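Local coordinates for SCO1 protein homolog (Bacillus subtilis, PDB 1XZO), which is needed for inserting copper into the active site of cytochrome c oxidase and may also act in copper homeostasis or redox signalling, at residues Asp7-Val13 with Gly146-Asp151. Numbering follows the deposited sequence.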
ATOM      1  N   ASP A   7      18.963  -0.580   7.764  1.00 46.84           N
ATOM      2  CA  ASP A   7      18.690  -1.544   8.820  1.00 44.41           C
ATOM      3  C   ASP A   7      17.289  -2.099   8.486  1.00 40.32           C
ATOM      4  O   ASP A   7      16.306  -1.574   9.010  1.00 38.45           O
ATOM      5  CB  ASP A   7      18.693  -0.875  10.193  1.00 44.94           C
ATOM      6  CG  ASP A   7      19.955  -0.051  10.429  1.00 48.07           C
ATOM      7  OD1 ASP A   7      19.859   1.112  10.925  1.00 50.29           O
ATOM      8  OD2 ASP A   7      21.062  -0.487  10.086  1.00 50.29           O
ATOM      9  N   PRO A   8      17.215  -3.085   7.585  1.00 38.53           N
ATOM     10  CA  PRO A   8      15.915  -3.573   7.103  1.00 35.95           C
ATOM     11  C   PRO A   8      15.104  -4.242   8.189  1.00 35.46           C
ATOM     12  O   PRO A   8      15.646  -4.911   9.087  1.00 35.19           O
ATOM     13  CB  PRO A   8      16.305  -4.544   5.977  1.00 37.00           C
ATOM     14  CG  PRO A   8      17.670  -4.990   6.285  1.00 36.98           C
ATOM     15  CD  PRO A   8      18.296  -3.820   6.913  1.00 37.62           C
ATOM     16  N   LEU A   9      13.799  -3.986   8.145  1.00 31.99           N
ATOM     17  CA  LEU A   9      12.864  -4.343   9.184  1.00 31.48           C
ATOM     18  C   LEU A   9      12.730  -5.847   9.237  1.00 30.81           C
ATOM     19  O   LEU A   9      12.613  -6.406  10.295  1.00 30.66           O
ATOM     20  CB  LEU A   9      11.512  -3.750   8.902  1.00 29.24           C
ATOM     21  CG  LEU A   9      11.397  -2.213   9.064  1.00 28.87           C
ATOM     22  CD1 LEU A   9      10.024  -1.826   8.756  1.00 24.80           C
ATOM     23  CD2 LEU A   9      11.741  -1.886  10.486  1.00 27.21           C
ATOM     24  N   ASN A  10      12.811  -6.417   8.058  1.00 31.96           N
ATOM     25  CA  ASN A  10      12.746  -7.844   7.815  1.00 32.19           C
ATOM     26  C   ASN A  10      11.472  -8.496   8.340  1.00 30.91           C
ATOM     27  O   ASN A  10      11.525  -9.682   8.669  1.00 29.82           O
ATOM     28  CB  ASN A  10      14.027  -8.553   8.343  1.00 33.17           C
ATOM     29  CG  ASN A  10      15.268  -8.368   7.417  1.00 37.34           C
ATOM     30  OD1 ASN A  10      16.416  -8.634   7.841  1.00 41.36           O
ATOM     31  ND2 ASN A  10      15.054  -7.895   6.181  1.00 39.82           N
ATOM     32  N   TYR A  11      10.319  -7.824   8.321  1.00 28.42           N
ATOM     33  CA  TYR A  11       9.089  -8.520   8.726  1.00 27.55           C
ATOM     34  C   TYR A  11       8.581  -9.395   7.627  1.00 27.34           C
ATOM     35  O   TYR A  11       8.846  -9.197   6.453  1.00 26.95           O
ATOM     36  CB  TYR A  11       7.931  -7.658   9.159  1.00 26.96           C
ATOM     37  CG  TYR A  11       8.231  -6.473  10.058  1.00 30.02           C
ATOM     38  CD1 TYR A  11       7.614  -5.254   9.788  1.00 30.85           C
ATOM     39  CD2 TYR A  11       9.143  -6.544  11.161  1.00 31.03           C
ATOM     40  CE1 TYR A  11       7.795  -4.161  10.587  1.00 31.72           C
ATOM     41  CE2 TYR A  11       9.345  -5.371  11.973  1.00 33.37           C
ATOM     42  CZ  TYR A  11       8.650  -4.216  11.651  1.00 32.16           C
ATOM     43  OH  TYR A  11       8.751  -3.023  12.336  1.00 36.26           O
ATOM     44  N   GLU A  12       7.952 -10.486   8.002  1.00 26.45           N
ATOM     45  CA  GLU A  12       7.500 -11.473   6.998  1.00 28.00           C
ATOM     46  C   GLU A  12       6.046 -11.225   6.686  1.00 23.50           C
ATOM     47  O   GLU A  12       5.202 -11.280   7.540  1.00 23.12           O
ATOM     48  CB  GLU A  12       7.656 -12.910   7.553  1.00 29.92           C
ATOM     49  CG  GLU A  12       9.101 -13.385   7.591  1.00 37.69           C
ATOM     50  CD  GLU A  12       9.944 -12.834   8.768  1.00 48.66           C
ATOM     51  OE1 GLU A  12       9.676 -11.703   9.298  1.00 55.13           O
ATOM     52  OE2 GLU A  12      10.914 -13.531   9.176  1.00 54.25           O
ATOM     53  N   VAL A  13       5.756 -10.895   5.440  1.00 24.01           N
ATOM     54  CA  VAL A  13       4.363 -10.676   5.045  1.00 21.42           C
ATOM     55  C   VAL A  13       3.635 -12.037   5.037  1.00 20.30           C
ATOM     56  O   VAL A  13       4.204 -12.965   4.572  1.00 22.61           O
ATOM     57  CB  VAL A  13       4.228 -10.037   3.684  1.00 21.31           C
ATOM     58  CG1 VAL A  13       2.798  -9.844   3.336  1.00 17.39           C
ATOM     59  CG2 VAL A  13       4.885  -8.572   3.719  1.00 20.57           C
ATOM     60  N   GLY A 146       9.106 -11.193  -0.236  1.00 28.11           N
ATOM     61  CA  GLY A 146       8.070 -10.979   0.699  1.00 25.15           C
ATOM     62  C   GLY A 146       8.414 -10.537   2.082  1.00 25.62           C
ATOM     63  O   GLY A 146       7.585 -10.611   2.991  1.00 25.33           O
ATOM     64  N   LYS A 147       9.559  -9.905   2.246  1.00 25.01           N
ATOM     65  CA  LYS A 147       9.884  -9.310   3.552  1.00 25.40           C
ATOM     66  C   LYS A 147       9.691  -7.778   3.551  1.00 24.25           C
ATOM     67  O   LYS A 147      10.066  -7.137   2.552  1.00 25.57           O
ATOM     68  CB  LYS A 147      11.303  -9.602   3.928  1.00 27.11           C
ATOM     69  CG  LYS A 147      11.519 -10.985   4.511  1.00 33.24           C
ATOM     70  CD  LYS A 147      12.747 -10.994   5.488  1.00 40.22           C
ATOM     71  CE  LYS A 147      12.655 -12.052   6.631  1.00 45.80           C
ATOM     72  NZ  LYS A 147      14.081 -12.553   7.039  1.00 48.52           N
ATOM     73  N   VAL A 148       9.138  -7.253   4.613  1.00 22.28           N
ATOM     74  CA  VAL A 148       9.033  -5.757   4.772  1.00 22.02           C
ATOM     75  C   VAL A 148      10.457  -5.229   5.104  1.00 23.32           C
ATOM     76  O   VAL A 148      11.113  -5.696   6.042  1.00 23.82           O
ATOM     77  CB  VAL A 148       8.069  -5.355   5.817  1.00 21.91           C
ATOM     78  CG1 VAL A 148       7.875  -3.855   5.827  1.00 22.60           C
ATOM     79  CG2 VAL A 148       6.733  -6.077   5.603  1.00 22.19           C
ATOM     80  N   LEU A 149      10.939  -4.279   4.306  1.00 23.07           N
ATOM     81  CA  LEU A 149      12.304  -3.786   4.458  1.00 24.87           C
ATOM     82  C   LEU A 149      12.375  -2.409   5.126  1.00 24.80           C
ATOM     83  O   LEU A 149      13.267  -2.205   5.939  1.00 22.79           O
ATOM     84  CB  LEU A 149      12.934  -3.663   3.111  1.00 26.47           C
ATOM     85  CG  LEU A 149      12.906  -4.886   2.261  1.00 27.57           C
ATOM     86  CD1 LEU A 149      13.477  -4.482   0.918  1.00 29.02           C
ATOM     87  CD2 LEU A 149      13.709  -5.981   2.928  1.00 29.16           C
ATOM     88  N   LYS A 150      11.362  -1.567   4.906  1.00 24.90           N
ATOM     89  CA  LYS A 150      11.317  -0.197   5.373  1.00 26.05           C
ATOM     90  C   LYS A 150       9.906   0.313   5.494  1.00 25.10           C
ATOM     91  O   LYS A 150       8.984  -0.132   4.760  1.00 23.03           O
ATOM     92  CB  LYS A 150      12.161   0.715   4.410  1.00 27.99           C
ATOM     93  CG  LYS A 150      13.225   1.524   5.119  1.00 36.18           C
ATOM     94  CD  LYS A 150      14.584   0.840   5.031  1.00 41.23           C
ATOM     95  CE  LYS A 150      15.347   0.923   6.350  1.00 45.82           C
ATOM     96  NZ  LYS A 150      15.798   2.317   6.735  1.00 45.97           N
ATOM     97  N   ASP A 151       9.729   1.299   6.380  1.00 22.84           N
ATOM     98  CA  ASP A 151       8.525   2.067   6.522  1.00 23.35           C
ATOM     99  C   ASP A 151       8.848   3.562   6.429  1.00 23.56           C
ATOM    100  O   ASP A 151      10.015   3.991   6.659  1.00 24.94           O
ATOM    101  CB  ASP A 151       7.768   1.815   7.802  1.00 23.60           C
ATOM    102  CG  ASP A 151       8.536   2.184   9.069  1.00 31.89           C
ATOM    103  OD1 ASP A 151       9.726   1.837   9.229  1.00 37.28           O
ATOM    104  OD2 ASP A 151       8.012   2.876   9.946  1.00 45.18           O
TER
HETATM  105  O   HOH W   1       6.477 -13.081   3.277  1.00 29.63           O
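Val148 and Val13 meet through the methyls that stand anti to their carbonyl carbons: with CG1 anti to the backbone N in both (chi1 -173° and 180°), CG2 of Val13 comes to 3.6 Å from CG2 of Val148, the two side chains crossing at about a right angle. Tyr11 lies on the same face of the sheet as Val148, its CD1 4.0 Å from Val148 CB, while Leu9 CB sits over the centre of the tyrosine ring. Beyond the segments, Phe120 packs on Val148 and Phe115 on Val13, both from helix 109-120, and Lys121 makes a cation-pi contact with Tyr11. Strand 11-12 forms the edge of the thioredoxin-like sheet, antiparallel to strand 147-153, with Tyr11-Val148 as a hydrogen-bonded pair. Val148 N gives a 2.7 Å bond to Tyr11 O, but the return bond from Tyr11 N to Val148 O is weak; Asn10, with positive phi, and Tyr11 both face Val148 in a G1 beta bulge. On one side of the bulge Leu9 N is hydrogen-bonded to Leu149 O, at 2.9 Å; on the other Val13 N is hydrogen-bonded to Gly146 O. A water donates to both Gly146 O and Val13 O. On the other face Glu12 and Lys147 run side by side, Lys147 CE 3.3 Å from Asn10 O, and a long salt bridge of 3.9 Å joins Lys147 NZ to Glu12 OE2. An alanine in place of Lys147 would be likely to leave the Glu12 carboxylate without this counter-charge and to uncover the flank of Asn10, whose ND2 lies 3.9 Å from Lys147 CD.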